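Local coordinates for beta-lactamase YbxI (Bacillus subtilis, PDB 5E2F), which probably hydrolyses the amide bond of the beta-lactam ring in penicillin-type antibiotics, as a class D serine beta-lactamase does, at residues Met40-Glu45 with Val259-Lys264; Asp44-Thr49 with Phe243-Asp248; Thr180-Leu185 with Val231-Thr236; His34-Lys39 with Lys60-Val65. All coordinates share one frame; numbering follows the deposited sequence. Where two conformers were deposited one is given.

Contact 1 (Met40-Glu45 with Val259-Lys264); sequences MNVDDE and VDILKK. With CA (calcium ion), chain C.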
# COMPACT_ATOMS: atom_id res chain seq x y z
N MSE A 40 -20.20 2.18 11.63
CA MSE A 40 -19.27 1.16 12.11
C MSE A 40 -18.61 1.56 13.42
O MSE A 40 -18.55 2.74 13.79
CB MSE A 40 -18.15 1.01 11.09
CG MSE A 40 -18.53 0.29 9.83
SE MSE A 40 -17.01 0.44 8.62
CE MSE A 40 -15.85 -0.82 9.45
N ASN A 41 -18.06 0.56 14.09
CA ASN A 41 -17.20 0.77 15.25
C ASN A 41 -16.09 -0.27 15.20
O ASN A 41 -16.37 -1.46 15.05
CB ASN A 41 -17.98 0.66 16.57
CG ASN A 41 -17.15 1.11 17.76
OD1 ASN A 41 -16.27 0.38 18.22
ND2 ASN A 41 -17.40 2.32 18.25
N VAL A 42 -14.85 0.17 15.35
CA VAL A 42 -13.70 -0.73 15.28
C VAL A 42 -12.80 -0.63 16.51
O VAL A 42 -11.66 -1.11 16.49
CB VAL A 42 -12.88 -0.55 13.98
CG1 VAL A 42 -13.75 -0.75 12.76
CG2 VAL A 42 -12.23 0.83 13.96
N ASP A 43 -13.30 -0.04 17.60
CA ASP A 43 -12.46 0.14 18.78
C ASP A 43 -11.84 -1.18 19.22
O ASP A 43 -10.64 -1.24 19.53
CB ASP A 43 -13.29 0.66 19.96
CG ASP A 43 -13.67 2.12 19.85
OD1 ASP A 43 -13.50 2.74 18.79
OD2 ASP A 43 -14.19 2.62 20.88
N ASP A 44 -12.64 -2.24 19.28
CA ASP A 44 -12.14 -3.49 19.84
C ASP A 44 -11.02 -4.07 18.99
O ASP A 44 -10.11 -4.71 19.51
CB ASP A 44 -13.27 -4.51 19.93
CG ASP A 44 -12.85 -5.78 20.60
OD1 ASP A 44 -12.26 -5.69 21.70
OD2 ASP A 44 -13.12 -6.86 20.02
N GLU A 45 -11.08 -3.85 17.68
CA GLU A 45 -10.09 -4.44 16.78
C GLU A 45 -8.74 -3.78 16.95
O GLU A 45 -7.72 -4.38 16.58
CB GLU A 45 -10.58 -4.41 15.32
CG GLU A 45 -11.78 -5.40 15.10
CD GLU A 45 -13.05 -4.99 15.82
OE1 GLU A 45 -13.55 -3.88 15.56
OE2 GLU A 45 -13.55 -5.77 16.67
N VAL A 259 -8.03 -7.42 8.54
CA VAL A 259 -8.79 -8.63 8.23
C VAL A 259 -9.85 -8.86 9.29
O VAL A 259 -10.98 -9.26 8.97
CB VAL A 259 -7.83 -9.82 8.06
CG1 VAL A 259 -8.59 -11.16 8.04
CG2 VAL A 259 -7.01 -9.63 6.78
N ASP A 260 -9.50 -8.62 10.56
CA ASP A 260 -10.49 -8.75 11.64
C ASP A 260 -11.69 -7.83 11.37
O ASP A 260 -12.84 -8.26 11.42
CB ASP A 260 -9.77 -8.40 12.95
CG ASP A 260 -10.58 -8.66 14.21
OD1 ASP A 260 -11.74 -9.09 14.15
OD2 ASP A 260 -10.03 -8.40 15.32
N ILE A 261 -11.43 -6.55 11.06
CA ILE A 261 -12.50 -5.60 10.78
C ILE A 261 -13.32 -6.05 9.57
O ILE A 261 -14.56 -5.99 9.59
CB ILE A 261 -11.93 -4.18 10.56
CG1 ILE A 261 -11.29 -3.64 11.84
CG2 ILE A 261 -13.04 -3.26 10.03
CD1 ILE A 261 -10.40 -2.40 11.62
N LEU A 262 -12.64 -6.44 8.49
CA LEU A 262 -13.35 -6.81 7.26
C LEU A 262 -14.20 -8.05 7.46
O LEU A 262 -15.27 -8.16 6.83
CB LEU A 262 -12.37 -6.95 6.09
CG LEU A 262 -11.63 -5.68 5.68
CD1 LEU A 262 -10.69 -5.95 4.52
CD2 LEU A 262 -12.59 -4.51 5.35
N LYS A 263 -13.77 -8.97 8.32
CA LYS A 263 -14.64 -10.11 8.65
C LYS A 263 -15.80 -9.67 9.53
O LYS A 263 -16.94 -10.12 9.34
CB LYS A 263 -13.84 -11.22 9.36
CG LYS A 263 -12.91 -12.00 8.42
CD LYS A 263 -12.04 -12.97 9.22
CE LYS A 263 -11.18 -13.78 8.29
NZ LYS A 263 -10.30 -14.68 9.11
N LYS A 264 -15.52 -8.83 10.52
CA LYS A 264 -16.54 -8.36 11.45
C LYS A 264 -17.69 -7.70 10.70
O LYS A 264 -18.85 -7.82 11.11
CB LYS A 264 -15.92 -7.36 12.44
CG LYS A 264 -16.89 -6.69 13.41
CD LYS A 264 -16.11 -5.89 14.43
CE LYS A 264 -17.02 -5.14 15.41
NZ LYS A 264 -16.19 -4.42 16.42
CA CA C . -13.67 -7.74 17.85
O HOH W 1 -7.61 -7.01 15.68
O HOH W 2 -13.90 -8.78 15.87
O HOH W 3 -11.32 -8.11 17.67
O HOH W 4 -14.03 -9.73 18.92
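Asp260 meets Glu45 at the start of the contact, where the helix 251-264 passes the loop Met40-Glu45. Its OD2 lies 3.5 Å from CG of Glu45. The two carboxylate planes stand 80° apart. Water 1 donates to the backbone O of Glu45 and to Asp260 OD2. The carboxylates themselves are joined through the calcium: Glu45 OE2 binds it, and two of its waters donate to OD1 and OD2 of Asp260. Asp260 is thus a second-shell residue of the metal.

Ile261 is the apolar part. Its CG1 lies 3.6 Å from CB of Glu45. Its CG2 branch, placed opposite the backbone N, meets the CE methyl of the selenomethionine Met40 and CG1 of Val42, both at 3.8 Å. Val42 and Met40 lie roughly perpendicular to Ile261. Phe46 and Phe53 also pack on this isoleucine.

Lys264 comes last. Its chain is extended from CG to NZ and runs across to the Glu45 carboxylate. NZ makes a salt bridge to OE1 at 2.8 Å, on the syn side and 23° out of the carboxylate plane; its bond to OE2 is weak. NZ also donates to Asn41 O at 3.3 Å. OE2 of Glu45 binds the calcium at 2.3 Å, so this carboxylate is held by both lysine and metal. The lysine and the metal together probably favour its ionised form.

Asp44 OD2, 2.4 Å from the calcium, and three waters join Glu45 in a surface calcium site where the N-terminal loop meets the C-terminal helix.

Contact 2 (Asp44-Thr49 with Phe243-Asp248); sequences DEFKDT and FVTNVD. With CA (calcium ion), chain C; CA (calcium ion), chain D.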
# COMPACT_ATOMS: atom_id res chain seq x y z
N ASP A 44 -12.64 -2.24 19.28
CA ASP A 44 -12.14 -3.49 19.84
C ASP A 44 -11.02 -4.07 18.99
O ASP A 44 -10.11 -4.71 19.51
CB ASP A 44 -13.27 -4.51 19.93
CG ASP A 44 -12.85 -5.78 20.60
OD1 ASP A 44 -12.26 -5.69 21.70
OD2 ASP A 44 -13.12 -6.86 20.02
N GLU A 45 -11.08 -3.85 17.68
CA GLU A 45 -10.09 -4.44 16.78
C GLU A 45 -8.74 -3.78 16.95
O GLU A 45 -7.72 -4.38 16.58
CB GLU A 45 -10.58 -4.41 15.32
CG GLU A 45 -11.78 -5.40 15.10
CD GLU A 45 -13.05 -4.99 15.82
OE1 GLU A 45 -13.55 -3.88 15.56
OE2 GLU A 45 -13.55 -5.77 16.67
N PHE A 46 -8.71 -2.58 17.54
CA PHE A 46 -7.48 -1.87 17.87
C PHE A 46 -7.03 -2.08 19.31
O PHE A 46 -6.18 -1.32 19.80
CB PHE A 46 -7.60 -0.37 17.53
CG PHE A 46 -7.41 -0.08 16.07
CD1 PHE A 46 -6.16 0.22 15.54
CD2 PHE A 46 -8.51 -0.13 15.22
CE1 PHE A 46 -6.02 0.47 14.19
CE2 PHE A 46 -8.37 0.11 13.87
CZ PHE A 46 -7.11 0.40 13.35
N LYS A 47 -7.59 -3.08 19.99
CA LYS A 47 -7.13 -3.43 21.33
C LYS A 47 -5.61 -3.40 21.42
O LYS A 47 -4.90 -4.01 20.61
CB LYS A 47 -7.64 -4.82 21.70
CG LYS A 47 -7.17 -5.26 23.06
CD LYS A 47 -8.01 -6.42 23.53
CE LYS A 47 -7.54 -7.72 22.92
NZ LYS A 47 -6.55 -8.37 23.83
N ASP A 48 -5.11 -2.69 22.43
CA ASP A 48 -3.69 -2.62 22.77
C ASP A 48 -2.85 -1.97 21.69
O ASP A 48 -1.63 -2.10 21.70
CB ASP A 48 -3.11 -3.99 23.13
CG ASP A 48 -3.74 -4.59 24.37
OD1 ASP A 48 -4.11 -3.81 25.28
OD2 ASP A 48 -3.85 -5.84 24.44
N THR A 49 -3.47 -1.26 20.75
CA THR A 49 -2.70 -0.64 19.65
C THR A 49 -3.15 0.80 19.48
O THR A 49 -4.34 1.12 19.60
CB THR A 49 -2.94 -1.41 18.32
OG1 THR A 49 -2.62 -2.80 18.50
CG2 THR A 49 -2.09 -0.89 17.20
N PHE A 243 -9.43 0.74 1.87
CA PHE A 243 -9.10 0.82 3.29
C PHE A 243 -7.67 1.27 3.50
O PHE A 243 -6.78 1.04 2.67
CB PHE A 243 -9.33 -0.51 4.04
CG PHE A 243 -8.52 -1.63 3.49
CD1 PHE A 243 -7.18 -1.80 3.85
CD2 PHE A 243 -9.09 -2.52 2.60
CE1 PHE A 243 -6.41 -2.80 3.30
CE2 PHE A 243 -8.32 -3.54 2.05
CZ PHE A 243 -6.99 -3.68 2.41
N VAL A 244 -7.45 1.92 4.64
CA VAL A 244 -6.11 2.25 5.10
C VAL A 244 -6.05 1.97 6.60
O VAL A 244 -6.87 2.50 7.36
CB VAL A 244 -5.75 3.73 4.84
CG1 VAL A 244 -4.43 4.12 5.56
CG2 VAL A 244 -5.64 4.01 3.34
N THR A 245 -5.08 1.15 7.01
CA THR A 245 -4.83 0.89 8.43
C THR A 245 -3.40 1.32 8.73
O THR A 245 -2.47 1.01 7.98
CB THR A 245 -4.99 -0.59 8.73
OG1 THR A 245 -6.34 -0.93 8.41
CG2 THR A 245 -4.72 -0.91 10.22
N ASN A 246 -3.21 2.04 9.83
CA ASN A 246 -1.89 2.54 10.20
C ASN A 246 -1.79 2.41 11.72
O ASN A 246 -2.74 2.76 12.42
CB ASN A 246 -1.76 3.98 9.69
CG ASN A 246 -0.69 4.77 10.39
OD1 ASN A 246 -0.99 5.54 11.29
ND2 ASN A 246 0.57 4.60 9.97
N VAL A 247 -0.66 1.90 12.22
CA VAL A 247 -0.56 1.54 13.63
C VAL A 247 0.87 1.73 14.13
O VAL A 247 1.82 1.71 13.37
CB VAL A 247 -0.91 0.05 13.87
CG1 VAL A 247 -2.35 -0.22 13.61
CG2 VAL A 247 -0.02 -0.89 13.06
N ASP A 248 1.00 1.82 15.46
CA ASP A 248 2.29 1.85 16.15
C ASP A 248 2.81 0.43 16.39
O ASP A 248 3.21 0.08 17.50
CB ASP A 248 2.16 2.61 17.47
CG ASP A 248 1.33 1.86 18.51
OD1 ASP A 248 0.48 1.02 18.14
OD2 ASP A 248 1.53 2.13 19.71
CA CA C . -13.67 -7.74 17.85
CA CA D . 0.70 -1.77 21.96
O HOH W 5 0.86 -1.61 19.63
O HOH W 2 -13.90 -8.78 15.87
O HOH W 4 -14.03 -9.73 18.92
O HOH W 3 -11.32 -8.11 17.67
O HOH W 6 0.55 -4.07 21.39
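Phe46 and Val247 form the close apolar part of this contact, between the loop Asp44-Thr49 and the end of strand 239-247. CG1 of Val247 approaches the Phe46 ring at its edge, near the ring plane, 3.8 Å from CE1. CZ of Phe46 reaches CG2 of Thr245 more loosely, at 4.2 Å. The hydroxyl of Thr245 bonds instead to Thr258 of the helix 251-264. Tyr66 stacks on the Phe46 ring, and Phe53 packs against it too.

Thr49 carries the packing further along the strand. With chi1 at -55°, its CG2 is set opposite the backbone N and faces the strand. This methyl lies 3.7 Å from CB of Val247. Asp248 was modelled in two conformers, and its contacts here hold for one of them. In it, OD1 lies 3.3 Å from CG2 of Thr49, a contact of a methyl with a carboxylate oxygen. The same OD1 accepts from the backbone N of Asp50, which ties the strand end to the loop.

The solvent side is looser and polar. Here Lys47 and Asp48 are exposed, and their salt bridge is long. Asp48 O binds a second calcium at 2.4 Å. Water 5, also a ligand of that ion, donates to Asp248 OD1 at 3.0 Å. In this conformer water 5 links the ion to the strand end, while the apolar groups meet directly on the other side.

The loop turns by a type II beta turn from Phe46 to Thr49, closed by the bond from Thr49 N to Phe46 O, and leads into strand 51-57, the antiparallel neighbour of strand 239-247.

Contact 3 (Thr180-Leu185 with Val231-Thr236); sequences TFLEKL and VGFIKT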
# COMPACT_ATOMS: atom_id res chain seq x y z
N THR A 180 -6.92 8.79 -0.35
CA THR A 180 -7.27 9.56 -1.54
C THR A 180 -6.55 9.00 -2.76
O THR A 180 -7.15 8.88 -3.84
CB THR A 180 -6.88 11.02 -1.31
OG1 THR A 180 -7.70 11.53 -0.25
CG2 THR A 180 -7.03 11.86 -2.58
N PHE A 181 -5.28 8.67 -2.61
CA PHE A 181 -4.52 8.10 -3.71
C PHE A 181 -5.10 6.75 -4.14
O PHE A 181 -5.28 6.48 -5.33
CB PHE A 181 -3.07 7.94 -3.27
CG PHE A 181 -2.22 7.26 -4.30
CD1 PHE A 181 -1.72 7.96 -5.37
CD2 PHE A 181 -1.98 5.91 -4.22
CE1 PHE A 181 -0.96 7.34 -6.34
CE2 PHE A 181 -1.22 5.27 -5.19
CZ PHE A 181 -0.72 5.99 -6.25
N LEU A 182 -5.39 5.88 -3.17
CA LEU A 182 -5.87 4.54 -3.48
C LEU A 182 -7.27 4.56 -4.07
O LEU A 182 -7.60 3.70 -4.91
CB LEU A 182 -5.79 3.64 -2.25
CG LEU A 182 -4.36 3.34 -1.82
CD1 LEU A 182 -4.38 2.73 -0.42
CD2 LEU A 182 -3.70 2.37 -2.83
N GLU A 183 -8.11 5.52 -3.69
CA GLU A 183 -9.42 5.62 -4.34
C GLU A 183 -9.25 5.92 -5.82
O GLU A 183 -9.94 5.34 -6.67
CB GLU A 183 -10.29 6.69 -3.69
CG GLU A 183 -11.59 6.94 -4.48
CD GLU A 183 -12.39 8.16 -4.03
OE1 GLU A 183 -11.81 9.10 -3.43
OE2 GLU A 183 -13.62 8.19 -4.29
N LYS A 184 -8.32 6.82 -6.15
CA LYS A 184 -8.07 7.12 -7.55
C LYS A 184 -7.52 5.90 -8.28
O LYS A 184 -7.84 5.69 -9.45
CB LYS A 184 -7.13 8.31 -7.67
CG LYS A 184 -7.79 9.63 -7.29
CD LYS A 184 -6.88 10.84 -7.49
CE LYS A 184 -5.83 10.93 -6.41
NZ LYS A 184 -5.19 12.30 -6.42
N LEU A 185 -6.70 5.09 -7.62
CA LEU A 185 -6.25 3.85 -8.26
C LEU A 185 -7.41 2.87 -8.47
O LEU A 185 -7.54 2.28 -9.56
CB LEU A 185 -5.13 3.19 -7.44
CG LEU A 185 -4.63 1.83 -7.90
CD1 LEU A 185 -4.07 1.87 -9.33
CD2 LEU A 185 -3.55 1.35 -6.93
N VAL A 231 -2.72 -1.20 3.39
CA VAL A 231 -3.56 -0.30 2.59
C VAL A 231 -4.01 -1.05 1.36
O VAL A 231 -3.28 -1.88 0.82
CB VAL A 231 -2.79 1.00 2.23
CG1 VAL A 231 -2.24 1.66 3.49
CG2 VAL A 231 -1.67 0.77 1.23
N GLY A 232 -5.22 -0.77 0.89
CA GLY A 232 -5.67 -1.51 -0.27
C GLY A 232 -7.16 -1.38 -0.50
O GLY A 232 -7.77 -0.33 -0.21
N PHE A 233 -7.74 -2.46 -1.03
CA PHE A 233 -9.13 -2.46 -1.44
C PHE A 233 -9.70 -3.84 -1.23
O PHE A 233 -8.99 -4.84 -1.30
CB PHE A 233 -9.33 -2.35 -2.98
CG PHE A 233 -8.37 -1.46 -3.68
CD1 PHE A 233 -8.45 -0.12 -3.49
CD2 PHE A 233 -7.37 -1.96 -4.53
CE1 PHE A 233 -7.60 0.72 -4.08
CE2 PHE A 233 -6.47 -1.07 -5.14
CZ PHE A 233 -6.60 0.27 -4.88
N ILE A 234 -11.00 -3.91 -1.03
CA ILE A 234 -11.68 -5.18 -1.06
C ILE A 234 -12.84 -5.07 -2.03
O ILE A 234 -13.62 -4.11 -1.96
CB ILE A 234 -12.11 -5.67 0.33
CG1 ILE A 234 -12.83 -7.02 0.18
CG2 ILE A 234 -12.95 -4.63 1.07
CD1 ILE A 234 -12.77 -7.87 1.37
N LYS A 235 -12.92 -6.01 -2.96
CA LYS A 235 -14.00 -6.06 -3.92
C LYS A 235 -14.93 -7.19 -3.51
O LYS A 235 -14.47 -8.32 -3.29
CB LYS A 235 -13.44 -6.33 -5.31
CG LYS A 235 -14.49 -6.49 -6.39
CD LYS A 235 -13.81 -6.75 -7.74
CE LYS A 235 -14.82 -7.00 -8.86
NZ LYS A 235 -15.66 -5.80 -9.14
N THR A 236 -16.22 -6.89 -3.40
CA THR A 236 -17.25 -7.87 -3.13
C THR A 236 -18.24 -7.86 -4.28
O THR A 236 -18.13 -7.04 -5.21
CB THR A 236 -18.01 -7.53 -1.84
OG1 THR A 236 -18.82 -6.37 -2.09
CG2 THR A 236 -17.06 -7.27 -0.67
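Helix-on-sheet packing in the core of the beta-lactamase fold brings helix 175-186 against strand 228-236. The axes of the segments Thr180-Leu185 and Val231-Thr236 approach to 9.0 Å, with an angle of 41° between their directions.

Leu182 makes most of the helix's contact. Its CD1 methyl lies 3.5 Å from CB of Val231. The same methyl is 3.8 Å from N of Gly232. Glycine suits this position, since its backbone angles would jam a CB against the preceding carbonyl O.

Phe233 turns its ring edge to the helix. CG is opposite the carbonyl carbon (chi1 -37°), and the far end of the ring approaches the helix. CE1 comes 3.1 Å from the backbone O of Leu182, which lies near the ring plane. This is a close approach of a ring C-H edge to a carbonyl oxygen. CZ meets CD2 of Leu185 at 3.8 Å, again at the edge.

The packing continues on several sides. Val242 of strand 239-247 touches Leu182, and Val244 of that strand touches Val231. Met197 of helix 194-203 packs on Leu185, Lys201 of that helix touches Phe233, and Phe181 leads on to Val84 and Leu87 of helix 84-91.

Contact 4 (His34-Lys39 with Lys60-Val65); sequences HLNVSK and KDQTFV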
# COMPACT_ATOMS: atom_id res chain seq x y z
N HIS A 34 -26.06 -5.26 4.04
CA HIS A 34 -25.92 -3.97 3.37
C HIS A 34 -25.23 -2.98 4.30
O HIS A 34 -25.87 -2.27 5.06
CB HIS A 34 -27.28 -3.44 2.95
CG HIS A 34 -27.23 -2.58 1.72
ND1 HIS A 34 -27.16 -1.21 1.78
CD2 HIS A 34 -27.26 -2.91 0.41
CE1 HIS A 34 -27.14 -0.72 0.55
NE2 HIS A 34 -27.20 -1.73 -0.30
N LEU A 35 -23.91 -2.94 4.23
CA LEU A 35 -23.13 -2.21 5.21
C LEU A 35 -23.26 -0.71 4.99
O LEU A 35 -23.14 -0.24 3.86
CB LEU A 35 -21.68 -2.65 5.08
CG LEU A 35 -20.64 -1.90 5.89
CD1 LEU A 35 -20.86 -2.07 7.38
CD2 LEU A 35 -19.24 -2.37 5.43
N ASN A 36 -23.52 0.04 6.07
CA ASN A 36 -23.42 1.50 6.07
C ASN A 36 -22.18 1.83 6.89
O ASN A 36 -22.20 1.74 8.13
CB ASN A 36 -24.67 2.14 6.67
CG ASN A 36 -24.61 3.63 6.68
OD1 ASN A 36 -23.55 4.23 6.56
ND2 ASN A 36 -25.78 4.27 6.81
N VAL A 37 -21.11 2.23 6.20
CA VAL A 37 -19.84 2.41 6.90
C VAL A 37 -19.90 3.51 7.93
O VAL A 37 -19.11 3.51 8.88
CB VAL A 37 -18.64 2.62 5.94
CG1 VAL A 37 -18.50 1.46 4.97
CG2 VAL A 37 -18.71 4.00 5.20
N SER A 38 -20.81 4.48 7.76
CA SER A 38 -20.91 5.55 8.74
C SER A 38 -21.33 5.06 10.12
O SER A 38 -21.18 5.80 11.10
CB SER A 38 -21.87 6.66 8.28
OG SER A 38 -23.21 6.20 8.32
N LYS A 39 -21.84 3.83 10.23
CA LYS A 39 -22.35 3.32 11.49
C LYS A 39 -21.41 2.31 12.14
O LYS A 39 -21.78 1.67 13.12
CB LYS A 39 -23.73 2.70 11.28
CG LYS A 39 -24.75 3.75 10.87
CD LYS A 39 -26.14 3.20 10.81
CE LYS A 39 -27.14 4.32 10.55
NZ LYS A 39 -28.43 3.82 10.00
N LYS A 60 -21.33 3.88 -2.54
CA LYS A 60 -22.14 4.85 -1.81
C LYS A 60 -21.40 6.16 -1.58
O LYS A 60 -22.01 7.12 -1.11
CB LYS A 60 -22.59 4.27 -0.46
CG LYS A 60 -23.45 2.99 -0.55
CD LYS A 60 -24.05 2.69 0.83
CE LYS A 60 -24.61 1.29 0.96
NZ LYS A 60 -25.09 1.00 2.38
N ASP A 61 -20.10 6.21 -1.88
CA ASP A 61 -19.27 7.38 -1.62
C ASP A 61 -19.39 7.86 -0.18
O ASP A 61 -19.81 8.98 0.09
CB ASP A 61 -19.55 8.52 -2.60
CG ASP A 61 -18.53 9.64 -2.50
OD1 ASP A 61 -17.38 9.36 -2.10
OD2 ASP A 61 -18.87 10.80 -2.81
N GLN A 62 -19.04 6.97 0.75
CA GLN A 62 -19.10 7.27 2.17
C GLN A 62 -17.84 6.75 2.82
O GLN A 62 -17.35 5.69 2.45
CB GLN A 62 -20.24 6.51 2.84
CG GLN A 62 -21.58 7.09 2.70
CD GLN A 62 -22.53 6.32 3.55
OE1 GLN A 62 -23.03 5.28 3.12
NE2 GLN A 62 -22.79 6.80 4.78
N THR A 63 -17.34 7.49 3.79
CA THR A 63 -16.07 7.16 4.44
C THR A 63 -16.23 7.11 5.96
O THR A 63 -16.72 8.06 6.57
CB THR A 63 -15.01 8.20 4.09
OG1 THR A 63 -14.90 8.26 2.67
CG2 THR A 63 -13.67 7.82 4.70
N PHE A 64 -15.76 6.02 6.55
CA PHE A 64 -15.64 5.86 7.99
C PHE A 64 -14.19 6.11 8.40
O PHE A 64 -13.27 5.59 7.77
CB PHE A 64 -16.03 4.43 8.40
CG PHE A 64 -15.72 4.14 9.85
CD1 PHE A 64 -16.50 4.66 10.86
CD2 PHE A 64 -14.60 3.38 10.18
CE1 PHE A 64 -16.19 4.41 12.19
CE2 PHE A 64 -14.29 3.12 11.52
CZ PHE A 64 -15.09 3.64 12.53
N VAL A 65 -13.99 6.87 9.48
CA VAL A 65 -12.65 7.10 10.04
C VAL A 65 -12.65 6.82 11.53
O VAL A 65 -13.48 7.36 12.27
CB VAL A 65 -12.15 8.53 9.77
CG1 VAL A 65 -10.73 8.70 10.37
CG2 VAL A 65 -12.16 8.83 8.26
O HOH W 7 -21.57 2.86 3.43
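Asn36 OD1 takes three hydrogen bonds, an uncommon load for one amide oxygen, in an Asx turn that docks on the edge strand 62-66 of the beta-lactamase sheet. The backbone N of Ser38 closes the turn at 3.0 Å. OG of Ser38 donates at 2.7 Å from above the carbonyl plane. From the strand comes NE2 of Gln62, at 3.2 Å and with a bent N-H...O angle of 139°. The two amide planes stand 63° apart. Water 7 accepts from Val37 N and lies within bonding distance of Gln62 OE1.

Beside this polar cluster Val37 faces the strand. Its CG2 is 3.8 Å from CB of Gln62, and its CB lies 4.0 Å from CB of Phe64. Leu55 of the adjoining strand also packs on Val37.

Where the strand begins, Asp61 and Gln62 form a G1 beta bulge opposite Asp57. Lys60, next to it, reaches across to His34 and Leu35, at the start of the modelled chain. Its chain stays extended beyond CG, and CE passes 3.3 Å from CE1 of His34. NZ ends 2.7 Å from Leu35 O, donating from 47° out of the carbonyl plane.

The four contacts tie the N-terminal loop, the six-stranded sheet and its flanking helices together. Contacts 1 and 2 share Asp44 and Glu45, and their centres are 9 Å apart; CD1 of Ile261 meets CE2 of Phe46 at 3.9 Å. Contact 4 joins contact 1 through Phe64, whose CE1 is 3.3 Å from Met40 O. Contacts 2 and 3 lie on neighbouring antiparallel strands, where Phe243 N and Gly232 O are 2.9 Å apart, a probable hydrogen bond. Contact 3 touches contact 1 through Ile234, whose CD1 is 4.2 Å from CD1 of Leu262. The calcium of Asp44 and Glu45 lies in contacts 1 and 2, that of Asp48 O in contact 2 alone.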